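Local structure of thiosulfate reductase (Thermus thermophilus, 2VPZ) at residues A[195-200]-A[220-225]; A[206-211]-A[216-221]; A[224-229]-A[243-248]; A[259-264]-A[326-331]. The protein probably reduces polysulfide or thiosulfate, using a molybdenum centre held by molybdopterin guanine dinucleotide cofactors and a [4Fe-4S] cluster. One frame throughout, in Å; residues are numbered along the deposited sequence.

Contact 1: A[195-200]-A[220-225]; sequences IDWENA and QDFALA
The amide of A225 donates to D221 O (2.9 Å, from A225 N), the helical bond that places these two residues one turn apart on the flank of helix 216-227 facing W197. The tryptophan covers this turn, its indole on D221 and F222 and W197 O on A225 CB (3.8 Å). The indole CD1 rests on D221 CB at 3.5 Å, with ring and carboxylate planes 39° apart and the two side chains crossing at about a right angle. D221 OD2 also lies beside the indole, 3.6 Å from W197 CD1, while D221 OD1 forms a salt bridge with R75 that ties the carboxylate down on its other oxygen. At the far end of the indole, CZ3 meets the ring edge of F222 at CD1 (4.1 Å). F222 has CG anti to its backbone N (chi1 180°), which sets this edge against the indole. One indole face takes I195 CG2, set toward the rim, so the loop packs against its own tryptophan. The same loop is braced by a nearly straight bond from N199 ND2 to D196 OD1 (2.9 Å, 158°), made in the amide plane of N199 and to the syn lone pair of the acid; G361 N adds a weak bond to the same oxygen. A223 and L224 meet the chain of another protein. W197 and A225 both press on I203, and F222 on L205, so loop 195-200 and helix 216-227 pack together on one face of the parallel sheet, over strand 202-206.

Contact 2: A[206-211]-A[216-221]; sequences IGHHIG and NTQLQD. With MGD (2-amino-5,6-dimercapto-7-methyl-3,7,8a,9-tetrahydro-8-oxa-1,3,9,10-tetraaza-anthracen-4-one guanosine dinucleotide), chain I.
In the beta-alpha-beta crossover that leads from strand 202-206 into helix 216-227, the connecting loop folds back so that H208, I210 and G211 meet the first turn of the helix at Q218 and L219. Q218 reaches out with CG wedged between its backbone N and carbonyl carbon (chi1 72°) and a bend at chi2. Its OE1 comes up to the edge of the H208 imidazole, 3.5 Å from CE1, with amide and ring 26° from coplanar. The other branch of the amide, NE2, lies 3.6 Å from I210 CG1 and gives a weak hydrogen bond to D213. Beside it I210 and L219 lie alongside with their chains running opposite ways, I210 CG2 touching L219 CD1 at 3.9 Å, and the latter methyl also rests on G211 CA. The loop's other side serves the cofactor: H209 NE2 donates in the ring plane to MGD O3A (3.1 Å, 135°), and MGD C5' lies over the centre of one imidazole face. N216, at the start of the helix, touches the iron-sulfur cluster. With Q218 buried, its carbonyl directed at a ring C-H would be mildly attractive, and a short, partly apolar interface thus links a pyrophosphate-binding loop to a cluster-lining helix.

Contact 3: A[224-229]-A[243-248]; sequences LALKNG and AAKAHR
L226 swings CG anti to its carbonyl carbon (chi1 -78°), with CD1 continuing the extended chain, while K245 puts CG in the same relation to its own backbone (chi1 -48°) and then bends at chi2 (-43°). The two side chains cross at about a right angle. L226 CD1 sits on K245 CB at 3.7 Å and close to CG, so the lysine contributes the root of its chain and its bend leads the ammonium elsewhere: K245 NZ is hydrogen-bonded to the backbone of another protein's chain. The second methyl, L226 CD2, lies 3.8 Å from K245 O and more loosely, at 4.5 Å, from H247 NE2, obliquely to that ring. L226 belongs to the last turn of helix 216-227, which ends in a Schellman motif: G229, at positive phi as the C-prime residue, donates from its N to L226 O (3.1 Å), and A230 N probably reaches A225 O, whose place is less sure. The chain then enters strand 231-235, on whose V232 L226 also packs and to which H247 is backbone-bonded. Segment 243-248 is a loop that leads into strand 248-250, outermost of this chain's parallel sheet, its turn tied by A246 N to A243 O (3.1 Å). Further on, R248 forms salt bridges with E314 and E318 of helix 309-320.

Contact 4: A[259-264]-A[326-331]; sequences ALLLAW and AVLPPT. With MGD (2-amino-5,6-dimercapto-7-methyl-3,7,8a,9-tetrahydro-8-oxa-1,3,9,10-tetraaza-anthracen-4-one guanosine dinucleotide), chain I.
L261 and W264, one turn apart on helix 257-270, are what segment 259-264 sets against L328. A259 comes first and faces W300 of helix 298-305; its carbonyl O takes the amide N of A263 (3.2 Å). L260 packs on T305 and I312, and lays CD2 over one face of the W264 indole, 3.5 Å above the ring plane and toward its rim. L261 follows, with CG anti to its carbonyl carbon (chi1 -72°), which turns its CD2 methyl toward the sheet, where it meets L328 CD2 at 3.7 Å. The two leucines lie side by side, pointing opposite ways, and touch through this one methyl pair. R343 and A346 of helix 341-354 also reach L261. L328 lies just beyond strand 326-327, short, weakly bonded and outermost within this chain, beside strand 202-206 in the parallel sheet of this Rossmann-like alpha/beta layer. W264 and L328 both rest on V204 and L261 on I206, whereas W197 takes I203 on the other face of the same strand, so helices 257-270 and 216-227 sandwich the sheet. L262 and A263 turn back to helix 298-305. W264 closes the segment: its CZ3 edge meets the same L328 methyl, CD2, near the ring plane (4.2 Å), and its NE1 makes a weak bond to I312 O. On the partner side, N351 OD1 accepts from L328 N. Three residues on, past P329 and P330, T331 OG1, anti to its backbone N, donates to MGD O2B (2.6 Å).

In the fold
From the N terminus, loop 195-200 opens first. Strand 202-206 follows, and contact 2 closes the short return into helix 216-227. It nests inside the wider loop closed by contact 1; both end on this helix and meet where I210 touches W197 and F222. Contact 3 starts on 224-229, overlapping the end of contact 1, and joins the helix terminus to the loop before strand 248-250. Contact 4 comes later and spans a largely helical excursion, bringing 326-331 back beside strand 202-206. P329 there touches I195 and W197, and T331 meets H208, so contacts 1 and 2 touch contact 4 directly, and 2 and 4 share the cofactor.

Contact 1: A[195-200]-A[220-225]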
# COMPACT_ATOMS: atom_id res chain seq x y z
N ILE A 195 2.96 10.99 35.55
CA ILE A 195 3.84 10.30 34.61
C ILE A 195 4.44 11.29 33.59
O ILE A 195 3.73 12.10 33.00
CB ILE A 195 3.09 9.16 33.80
CG1 ILE A 195 2.48 8.16 34.79
CG2 ILE A 195 4.03 8.46 32.80
CD1 ILE A 195 1.17 8.61 35.45
N ASP A 196 5.76 11.21 33.44
CA ASP A 196 6.52 12.07 32.52
C ASP A 196 6.51 11.31 31.19
O ASP A 196 7.53 10.75 30.77
CB ASP A 196 7.95 12.20 33.05
CG ASP A 196 8.78 13.19 32.26
OD1 ASP A 196 9.99 12.93 32.06
OD2 ASP A 196 8.21 14.23 31.86
N TRP A 197 5.36 11.29 30.52
CA TRP A 197 5.22 10.56 29.26
C TRP A 197 6.14 10.98 28.12
O TRP A 197 6.60 10.15 27.33
CB TRP A 197 3.78 10.66 28.72
CG TRP A 197 2.68 10.16 29.59
CD1 TRP A 197 1.92 10.88 30.49
CD2 TRP A 197 2.12 8.83 29.58
NE1 TRP A 197 0.95 10.07 31.03
CE2 TRP A 197 1.04 8.82 30.49
CE3 TRP A 197 2.43 7.65 28.88
CZ2 TRP A 197 0.26 7.66 30.73
CZ3 TRP A 197 1.67 6.50 29.11
CH2 TRP A 197 0.59 6.52 30.03
N GLU A 198 6.40 12.27 28.03
CA GLU A 198 7.21 12.83 26.96
C GLU A 198 8.68 12.39 26.91
O GLU A 198 9.31 12.44 25.85
CB GLU A 198 7.07 14.35 26.98
CG GLU A 198 7.53 14.94 28.29
CD GLU A 198 7.74 16.44 28.20
OE1 GLU A 198 8.65 16.96 28.87
OE2 GLU A 198 6.98 17.07 27.44
N ASN A 199 9.23 11.98 28.05
CA ASN A 199 10.61 11.47 28.09
C ASN A 199 10.67 9.94 28.22
O ASN A 199 11.74 9.35 28.14
CB ASN A 199 11.44 12.13 29.20
CG ASN A 199 11.64 13.62 29.00
OD1 ASN A 199 12.04 14.07 27.92
ND2 ASN A 199 11.36 14.41 30.04
N ALA A 200 9.52 9.29 28.42
CA ALA A 200 9.45 7.81 28.54
C ALA A 200 9.92 7.11 27.24
O ALA A 200 9.66 7.59 26.13
CB ALA A 200 8.04 7.37 28.95
N GLN A 220 -3.49 12.62 24.69
CA GLN A 220 -2.51 13.48 24.06
C GLN A 220 -1.08 12.98 24.34
O GLN A 220 -0.32 12.72 23.42
CB GLN A 220 -2.62 14.92 24.55
CG GLN A 220 -3.88 15.63 24.13
CD GLN A 220 -3.95 17.02 24.65
OE1 GLN A 220 -5.03 17.54 24.97
NE2 GLN A 220 -2.78 17.65 24.77
N ASP A 221 -0.71 12.83 25.61
CA ASP A 221 0.63 12.39 26.01
C ASP A 221 1.07 11.01 25.48
O ASP A 221 2.21 10.80 24.99
CB ASP A 221 0.81 12.41 27.57
CG ASP A 221 0.70 13.82 28.18
OD1 ASP A 221 0.91 14.81 27.43
OD2 ASP A 221 0.43 13.92 29.40
N PHE A 222 0.16 10.04 25.58
CA PHE A 222 0.37 8.67 25.08
C PHE A 222 0.65 8.74 23.56
O PHE A 222 1.59 8.10 23.06
CB PHE A 222 -0.90 7.82 25.36
CG PHE A 222 -0.80 6.35 24.87
CD1 PHE A 222 0.13 5.45 25.42
CD2 PHE A 222 -1.69 5.88 23.89
CE1 PHE A 222 0.17 4.10 25.00
CE2 PHE A 222 -1.66 4.54 23.45
CZ PHE A 222 -0.73 3.64 24.01
N ALA A 223 -0.16 9.51 22.83
CA ALA A 223 0.00 9.70 21.39
C ALA A 223 1.36 10.35 21.04
O ALA A 223 1.99 10.00 20.04
CB ALA A 223 -1.17 10.53 20.80
N LEU A 224 1.81 11.29 21.86
CA LEU A 224 3.10 11.96 21.65
C LEU A 224 4.27 11.00 21.92
O LEU A 224 5.29 11.03 21.21
CB LEU A 224 3.22 13.24 22.51
CG LEU A 224 2.32 14.37 21.94
CD1 LEU A 224 2.23 15.55 22.93
CD2 LEU A 224 2.86 14.81 20.56
N ALA A 225 4.12 10.14 22.93
CA ALA A 225 5.14 9.13 23.22
C ALA A 225 5.27 8.18 22.00
O ALA A 225 6.36 7.97 21.50
CB ALA A 225 4.78 8.30 24.50

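Contact 2: A[206-211]-A[216-221]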
# COMPACT_ATOMS: atom_id res chain seq x y z
N ILE A 206 -0.64 -2.33 32.37
CA ILE A 206 -1.33 -3.47 32.93
C ILE A 206 -2.86 -3.15 33.09
O ILE A 206 -3.27 -2.50 34.06
CB ILE A 206 -0.65 -3.94 34.31
CG1 ILE A 206 0.79 -4.43 34.04
CG2 ILE A 206 -1.50 -5.04 34.99
CD1 ILE A 206 1.45 -5.23 35.17
N GLY A 207 -3.67 -3.55 32.11
CA GLY A 207 -5.11 -3.37 32.12
C GLY A 207 -5.64 -1.98 31.90
O GLY A 207 -6.83 -1.62 31.85
N HIS A 208 -4.66 -1.11 31.79
CA HIS A 208 -4.78 0.35 31.59
C HIS A 208 -5.26 0.46 30.09
O HIS A 208 -4.43 0.36 29.19
CB HIS A 208 -3.30 0.89 31.80
CG HIS A 208 -3.15 2.32 32.24
ND1 HIS A 208 -3.97 3.35 31.86
CD2 HIS A 208 -2.16 2.90 32.93
CE1 HIS A 208 -3.50 4.50 32.30
NE2 HIS A 208 -2.40 4.25 32.96
N HIS A 209 -6.53 0.65 29.79
CA HIS A 209 -6.95 0.80 28.39
C HIS A 209 -7.00 2.29 27.92
O HIS A 209 -7.95 3.00 28.25
CB HIS A 209 -8.32 0.06 28.11
CG HIS A 209 -9.48 0.48 28.95
ND1 HIS A 209 -10.78 0.12 28.65
CD2 HIS A 209 -9.57 1.23 30.04
CE1 HIS A 209 -11.61 0.65 29.52
NE2 HIS A 209 -10.88 1.34 30.38
N ILE A 210 -5.96 2.76 27.23
CA ILE A 210 -5.88 4.15 26.74
C ILE A 210 -6.37 4.23 25.29
O ILE A 210 -5.87 3.55 24.38
CB ILE A 210 -4.43 4.79 26.85
CG1 ILE A 210 -4.03 5.01 28.32
CG2 ILE A 210 -4.42 6.14 26.08
CD1 ILE A 210 -2.51 5.18 28.56
N GLY A 211 -7.37 5.08 25.08
CA GLY A 211 -7.99 5.20 23.78
C GLY A 211 -9.46 4.83 23.92
O GLY A 211 -10.28 5.30 23.12
N ASN A 216 -8.64 13.24 28.51
CA ASN A 216 -7.96 14.13 27.59
C ASN A 216 -6.44 14.13 27.49
O ASN A 216 -5.86 13.54 26.56
CB ASN A 216 -8.43 15.57 27.78
CG ASN A 216 -8.15 16.45 26.58
OD1 ASN A 216 -7.44 16.02 25.67
ND2 ASN A 216 -8.71 17.67 26.57
N THR A 217 -5.80 14.76 28.46
CA THR A 217 -4.34 14.93 28.49
C THR A 217 -3.52 13.66 28.37
O THR A 217 -2.46 13.64 27.71
CB THR A 217 -3.84 15.70 29.76
OG1 THR A 217 -4.83 16.60 30.23
CG2 THR A 217 -2.54 16.48 29.44
N GLN A 218 -3.98 12.58 28.99
CA GLN A 218 -3.22 11.35 28.91
C GLN A 218 -3.36 10.71 27.51
O GLN A 218 -2.50 9.94 27.10
CB GLN A 218 -3.56 10.36 30.05
CG GLN A 218 -4.93 9.65 30.01
CD GLN A 218 -4.94 8.21 30.62
OE1 GLN A 218 -4.10 7.85 31.46
NE2 GLN A 218 -5.91 7.40 30.19
N LEU A 219 -4.42 11.05 26.77
CA LEU A 219 -4.57 10.54 25.39
C LEU A 219 -3.48 11.30 24.57
O LEU A 219 -2.65 10.70 23.87
CB LEU A 219 -5.97 10.83 24.81
CG LEU A 219 -6.36 10.12 23.51
CD1 LEU A 219 -5.85 8.67 23.52
CD2 LEU A 219 -7.91 10.17 23.31
N GLN A 220 -3.49 12.62 24.69
CA GLN A 220 -2.51 13.48 24.06
C GLN A 220 -1.08 12.98 24.34
O GLN A 220 -0.32 12.72 23.42
CB GLN A 220 -2.62 14.92 24.55
CG GLN A 220 -3.88 15.63 24.13
CD GLN A 220 -3.95 17.02 24.65
OE1 GLN A 220 -5.03 17.54 24.97
NE2 GLN A 220 -2.78 17.65 24.77
N ASP A 221 -0.71 12.83 25.61
CA ASP A 221 0.63 12.39 26.01
C ASP A 221 1.07 11.01 25.48
O ASP A 221 2.21 10.80 24.99
CB ASP A 221 0.81 12.41 27.57
CG ASP A 221 0.70 13.82 28.18
OD1 ASP A 221 0.91 14.81 27.43
OD2 ASP A 221 0.43 13.92 29.40
PB MGD I . -8.67 -0.85 33.81
O1B MGD I . -9.65 -1.56 34.65
O2B MGD I . -7.26 -0.85 34.15
O3B MGD I . -9.40 0.57 33.81
O3A MGD I . -10.32 2.83 33.09
PA MGD I . -8.99 2.07 33.46
O1A MGD I . -8.49 2.84 34.60
O2A MGD I . -8.10 2.12 32.31
O5' MGD I . -8.75 -1.37 32.34
C5' MGD I . -9.86 -1.94 31.64
C4' MGD I . -9.14 -3.06 30.90
O4' MGD I . -8.79 -3.93 31.97
C3' MGD I . -9.96 -3.94 29.92
O3' MGD I . -9.27 -4.10 28.66
C2' MGD I . -10.06 -5.33 30.60
O2' MGD I . -9.73 -6.33 29.65
C1' MGD I . -8.88 -5.30 31.53
N9 MGD I . -8.71 -6.40 32.53
C8 MGD I . -9.72 -7.10 33.15
N7 MGD I . -9.22 -8.04 34.00
C5 MGD I . -7.86 -7.96 33.91
C6 MGD I . -6.73 -8.72 34.47
O6 MGD I . -6.99 -9.60 35.30
N1 MGD I . -5.49 -8.37 34.14
C2 MGD I . -5.23 -7.39 33.24
N2 MGD I . -3.92 -7.07 32.92
N3 MGD I . -6.22 -6.65 32.66
C4 MGD I . -7.53 -6.88 32.95
C10 MGD I . -11.33 3.36 33.93
C11 MGD I . -11.01 4.81 34.05
O11 MGD I . -11.25 5.42 32.77
C12 MGD I . -11.65 5.51 35.27
S12 MGD I . -11.50 4.88 36.83
C13 MGD I . -12.38 6.68 35.18
S13 MGD I . -12.95 7.46 36.58
C14 MGD I . -12.64 7.31 33.84
N15 MGD I . -13.95 7.14 33.31
C16 MGD I . -14.19 7.22 31.96
C17 MGD I . -15.54 7.10 31.32
O17 MGD I . -16.56 6.96 32.04
N18 MGD I . -15.66 7.22 29.95
C19 MGD I . -14.52 7.36 29.22
N19 MGD I . -14.67 7.39 27.91
N20 MGD I . -13.23 7.44 29.69
C21 MGD I . -13.06 7.42 31.05
N22 MGD I . -11.86 7.47 31.61
C23 MGD I . -11.56 6.88 32.87

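Contact 3: A[224-229]-A[243-248]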
# COMPACT_ATOMS: atom_id res chain seq x y z
N LEU A 224 1.81 11.29 21.86
CA LEU A 224 3.10 11.96 21.65
C LEU A 224 4.27 11.00 21.92
O LEU A 224 5.29 11.03 21.21
CB LEU A 224 3.22 13.24 22.51
CG LEU A 224 2.32 14.37 21.94
CD1 LEU A 224 2.23 15.55 22.93
CD2 LEU A 224 2.86 14.81 20.56
N ALA A 225 4.12 10.14 22.93
CA ALA A 225 5.14 9.13 23.22
C ALA A 225 5.27 8.18 22.00
O ALA A 225 6.36 7.97 21.50
CB ALA A 225 4.78 8.30 24.50
N LEU A 226 4.16 7.63 21.51
CA LEU A 226 4.21 6.73 20.34
C LEU A 226 4.99 7.38 19.17
O LEU A 226 5.87 6.77 18.54
CB LEU A 226 2.79 6.34 19.85
CG LEU A 226 2.08 5.26 20.68
CD1 LEU A 226 0.66 4.98 20.13
CD2 LEU A 226 2.93 3.96 20.68
N LYS A 227 4.63 8.64 18.93
CA LYS A 227 5.16 9.55 17.91
C LYS A 227 6.69 9.71 17.93
O LYS A 227 7.33 9.72 16.88
CB LYS A 227 4.50 10.92 18.07
CG LYS A 227 4.79 11.89 16.93
CD LYS A 227 3.64 11.91 15.93
CE LYS A 227 4.08 12.25 14.50
NZ LYS A 227 4.27 13.72 14.30
N ASN A 228 7.27 9.87 19.12
CA ASN A 228 8.72 9.99 19.31
C ASN A 228 9.48 8.65 19.40
O ASN A 228 10.64 8.62 19.80
CB ASN A 228 9.06 10.81 20.55
CG ASN A 228 8.33 12.11 20.62
OD1 ASN A 228 7.97 12.64 19.57
ND2 ASN A 228 8.11 12.62 21.83
N GLY A 229 8.83 7.54 19.08
CA GLY A 229 9.51 6.27 19.17
C GLY A 229 9.48 5.61 20.53
O GLY A 229 10.50 5.05 21.01
N ALA A 243 -3.65 -1.95 22.99
CA ALA A 243 -2.90 -3.11 22.49
C ALA A 243 -2.73 -2.99 20.95
O ALA A 243 -1.74 -3.46 20.38
CB ALA A 243 -3.65 -4.46 22.82
N ALA A 244 -3.67 -2.32 20.28
CA ALA A 244 -3.61 -2.14 18.82
C ALA A 244 -2.45 -1.23 18.37
O ALA A 244 -2.13 -1.15 17.17
CB ALA A 244 -4.97 -1.58 18.27
N LYS A 245 -1.83 -0.57 19.35
CA LYS A 245 -0.68 0.35 19.19
C LYS A 245 0.62 -0.17 19.83
O LYS A 245 1.64 0.53 19.85
CB LYS A 245 -1.02 1.71 19.83
CG LYS A 245 -2.36 2.30 19.45
CD LYS A 245 -2.64 2.14 17.94
CE LYS A 245 -3.69 3.14 17.45
NZ LYS A 245 -3.86 3.11 15.96
N ALA A 246 0.59 -1.40 20.35
CA ALA A 246 1.71 -2.00 21.06
C ALA A 246 2.72 -2.86 20.29
O ALA A 246 2.37 -3.52 19.31
CB ALA A 246 1.16 -2.81 22.28
N HIS A 247 3.97 -2.86 20.75
CA HIS A 247 5.04 -3.64 20.17
C HIS A 247 4.85 -5.09 20.67
O HIS A 247 5.01 -6.02 19.90
CB HIS A 247 6.33 -2.90 20.48
CG HIS A 247 6.31 -1.46 20.12
ND1 HIS A 247 6.69 -1.00 18.89
CD2 HIS A 247 5.78 -0.42 20.76
CE1 HIS A 247 6.38 0.28 18.79
NE2 HIS A 247 5.82 0.66 19.92
N ARG A 248 4.41 -5.25 21.92
CA ARG A 248 4.09 -6.58 22.45
C ARG A 248 2.70 -6.67 23.14
O ARG A 248 2.34 -5.78 23.91
CB ARG A 248 5.14 -7.06 23.47
CG ARG A 248 6.58 -6.86 23.06
CD ARG A 248 7.58 -7.26 24.16
NE ARG A 248 7.91 -8.69 24.13
CZ ARG A 248 9.09 -9.21 23.80
NH1 ARG A 248 10.10 -8.43 23.47
NH2 ARG A 248 9.26 -10.54 23.77

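Contact 4: A[259-264]-A[326-331]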
# COMPACT_ATOMS: atom_id res chain seq x y z
N ALA A 259 1.62 -12.53 39.81
CA ALA A 259 2.64 -13.57 39.56
C ALA A 259 3.67 -13.12 38.50
O ALA A 259 4.85 -13.49 38.55
CB ALA A 259 2.00 -14.92 39.14
N LEU A 260 3.18 -12.35 37.52
CA LEU A 260 3.97 -11.78 36.42
C LEU A 260 4.81 -10.60 37.03
O LEU A 260 6.00 -10.44 36.73
CB LEU A 260 3.05 -11.35 35.24
CG LEU A 260 3.50 -10.90 33.84
CD1 LEU A 260 3.31 -9.38 33.68
CD2 LEU A 260 4.96 -11.32 33.56
N LEU A 261 4.22 -9.81 37.92
CA LEU A 261 4.97 -8.72 38.57
C LEU A 261 6.08 -9.30 39.51
O LEU A 261 7.22 -8.85 39.45
CB LEU A 261 4.03 -7.74 39.30
CG LEU A 261 3.21 -6.83 38.35
CD1 LEU A 261 1.94 -6.31 39.04
CD2 LEU A 261 4.09 -5.68 37.83
N LEU A 262 5.77 -10.29 40.35
CA LEU A 262 6.78 -10.92 41.23
C LEU A 262 7.98 -11.54 40.45
O LEU A 262 9.13 -11.42 40.88
CB LEU A 262 6.15 -12.00 42.15
CG LEU A 262 5.12 -11.54 43.20
CD1 LEU A 262 4.49 -12.75 43.89
CD2 LEU A 262 5.78 -10.61 44.24
N ALA A 263 7.69 -12.20 39.32
CA ALA A 263 8.73 -12.82 38.47
C ALA A 263 9.60 -11.78 37.73
O ALA A 263 10.72 -12.08 37.32
CB ALA A 263 8.10 -13.83 37.46
N TRP A 264 9.08 -10.57 37.53
CA TRP A 264 9.87 -9.51 36.92
C TRP A 264 10.76 -8.91 38.03
O TRP A 264 11.91 -8.55 37.79
CB TRP A 264 8.99 -8.41 36.29
CG TRP A 264 8.46 -8.71 34.90
CD1 TRP A 264 8.90 -9.67 34.02
CD2 TRP A 264 7.39 -8.03 34.22
NE1 TRP A 264 8.17 -9.63 32.86
CE2 TRP A 264 7.24 -8.64 32.95
CE3 TRP A 264 6.54 -6.96 34.57
CZ2 TRP A 264 6.26 -8.21 32.02
CZ3 TRP A 264 5.57 -6.53 33.65
CH2 TRP A 264 5.44 -7.16 32.38
N ALA A 326 11.99 3.94 31.58
CA ALA A 326 11.10 2.78 31.44
C ALA A 326 10.12 2.91 32.61
O ALA A 326 10.57 3.02 33.77
CB ALA A 326 11.90 1.48 31.57
N VAL A 327 8.81 2.93 32.33
CA VAL A 327 7.72 3.05 33.34
C VAL A 327 6.55 2.06 33.25
O VAL A 327 6.08 1.75 32.14
CB VAL A 327 6.88 4.38 33.25
CG1 VAL A 327 6.95 5.19 34.53
CG2 VAL A 327 7.21 5.15 32.00
N LEU A 328 6.07 1.59 34.40
CA LEU A 328 4.83 0.82 34.42
C LEU A 328 3.82 1.83 35.03
O LEU A 328 3.61 1.82 36.24
CB LEU A 328 4.89 -0.42 35.33
CG LEU A 328 5.60 -1.67 34.88
CD1 LEU A 328 7.08 -1.49 35.06
CD2 LEU A 328 5.15 -2.84 35.71
N PRO A 329 3.18 2.71 34.21
CA PRO A 329 2.26 3.59 34.95
C PRO A 329 1.13 2.84 35.66
O PRO A 329 0.59 1.88 35.08
CB PRO A 329 1.67 4.53 33.88
CG PRO A 329 2.49 4.30 32.64
CD PRO A 329 3.06 2.89 32.76
N PRO A 330 0.76 3.23 36.91
CA PRO A 330 -0.34 2.53 37.61
C PRO A 330 -1.74 2.87 37.00
O PRO A 330 -2.05 4.05 36.81
CB PRO A 330 -0.25 3.02 39.07
CG PRO A 330 0.99 3.89 39.16
CD PRO A 330 1.33 4.30 37.73
N THR A 331 -2.57 1.87 36.70
CA THR A 331 -3.91 2.10 36.14
C THR A 331 -4.84 2.83 37.15
O THR A 331 -4.50 2.98 38.33
CB THR A 331 -4.59 0.75 35.63
OG1 THR A 331 -5.66 1.05 34.74
CG2 THR A 331 -5.12 -0.09 36.80
PB MGD I . -8.67 -0.85 33.81
O1B MGD I . -9.65 -1.56 34.65
O2B MGD I . -7.26 -0.85 34.15
O3B MGD I . -9.40 0.57 33.81
O3A MGD I . -10.32 2.83 33.09
PA MGD I . -8.99 2.07 33.46
O1A MGD I . -8.49 2.84 34.60
O2A MGD I . -8.10 2.12 32.31
O5' MGD I . -8.75 -1.37 32.34
C5' MGD I . -9.86 -1.94 31.64
C4' MGD I . -9.14 -3.06 30.90
O4' MGD I . -8.79 -3.93 31.97
C3' MGD I . -9.96 -3.94 29.92
O3' MGD I . -9.27 -4.10 28.66
C2' MGD I . -10.06 -5.33 30.60
O2' MGD I . -9.73 -6.33 29.65
C1' MGD I . -8.88 -5.30 31.53
N9 MGD I . -8.71 -6.40 32.53
C8 MGD I . -9.72 -7.10 33.15
N7 MGD I . -9.22 -8.04 34.00
C5 MGD I . -7.86 -7.96 33.91
C6 MGD I . -6.73 -8.72 34.47
O6 MGD I . -6.99 -9.60 35.30
N1 MGD I . -5.49 -8.37 34.14
C2 MGD I . -5.23 -7.39 33.24
N2 MGD I . -3.92 -7.07 32.92
N3 MGD I . -6.22 -6.65 32.66
C4 MGD I . -7.53 -6.88 32.95
C10 MGD I . -11.33 3.36 33.93
C11 MGD I . -11.01 4.81 34.05
O11 MGD I . -11.25 5.42 32.77
C12 MGD I . -11.65 5.51 35.27
S12 MGD I . -11.50 4.88 36.83
C13 MGD I . -12.38 6.68 35.18
S13 MGD I . -12.95 7.46 36.58
C14 MGD I . -12.64 7.31 33.84
N15 MGD I . -13.95 7.14 33.31
C16 MGD I . -14.19 7.22 31.96
C17 MGD I . -15.54 7.10 31.32
O17 MGD I . -16.56 6.96 32.04
N18 MGD I . -15.66 7.22 29.95
C19 MGD I . -14.52 7.36 29.22
N19 MGD I . -14.67 7.39 27.91
N20 MGD I . -13.23 7.44 29.69
C21 MGD I . -13.06 7.42 31.05
N22 MGD I . -11.86 7.47 31.61
C23 MGD I . -11.56 6.88 32.87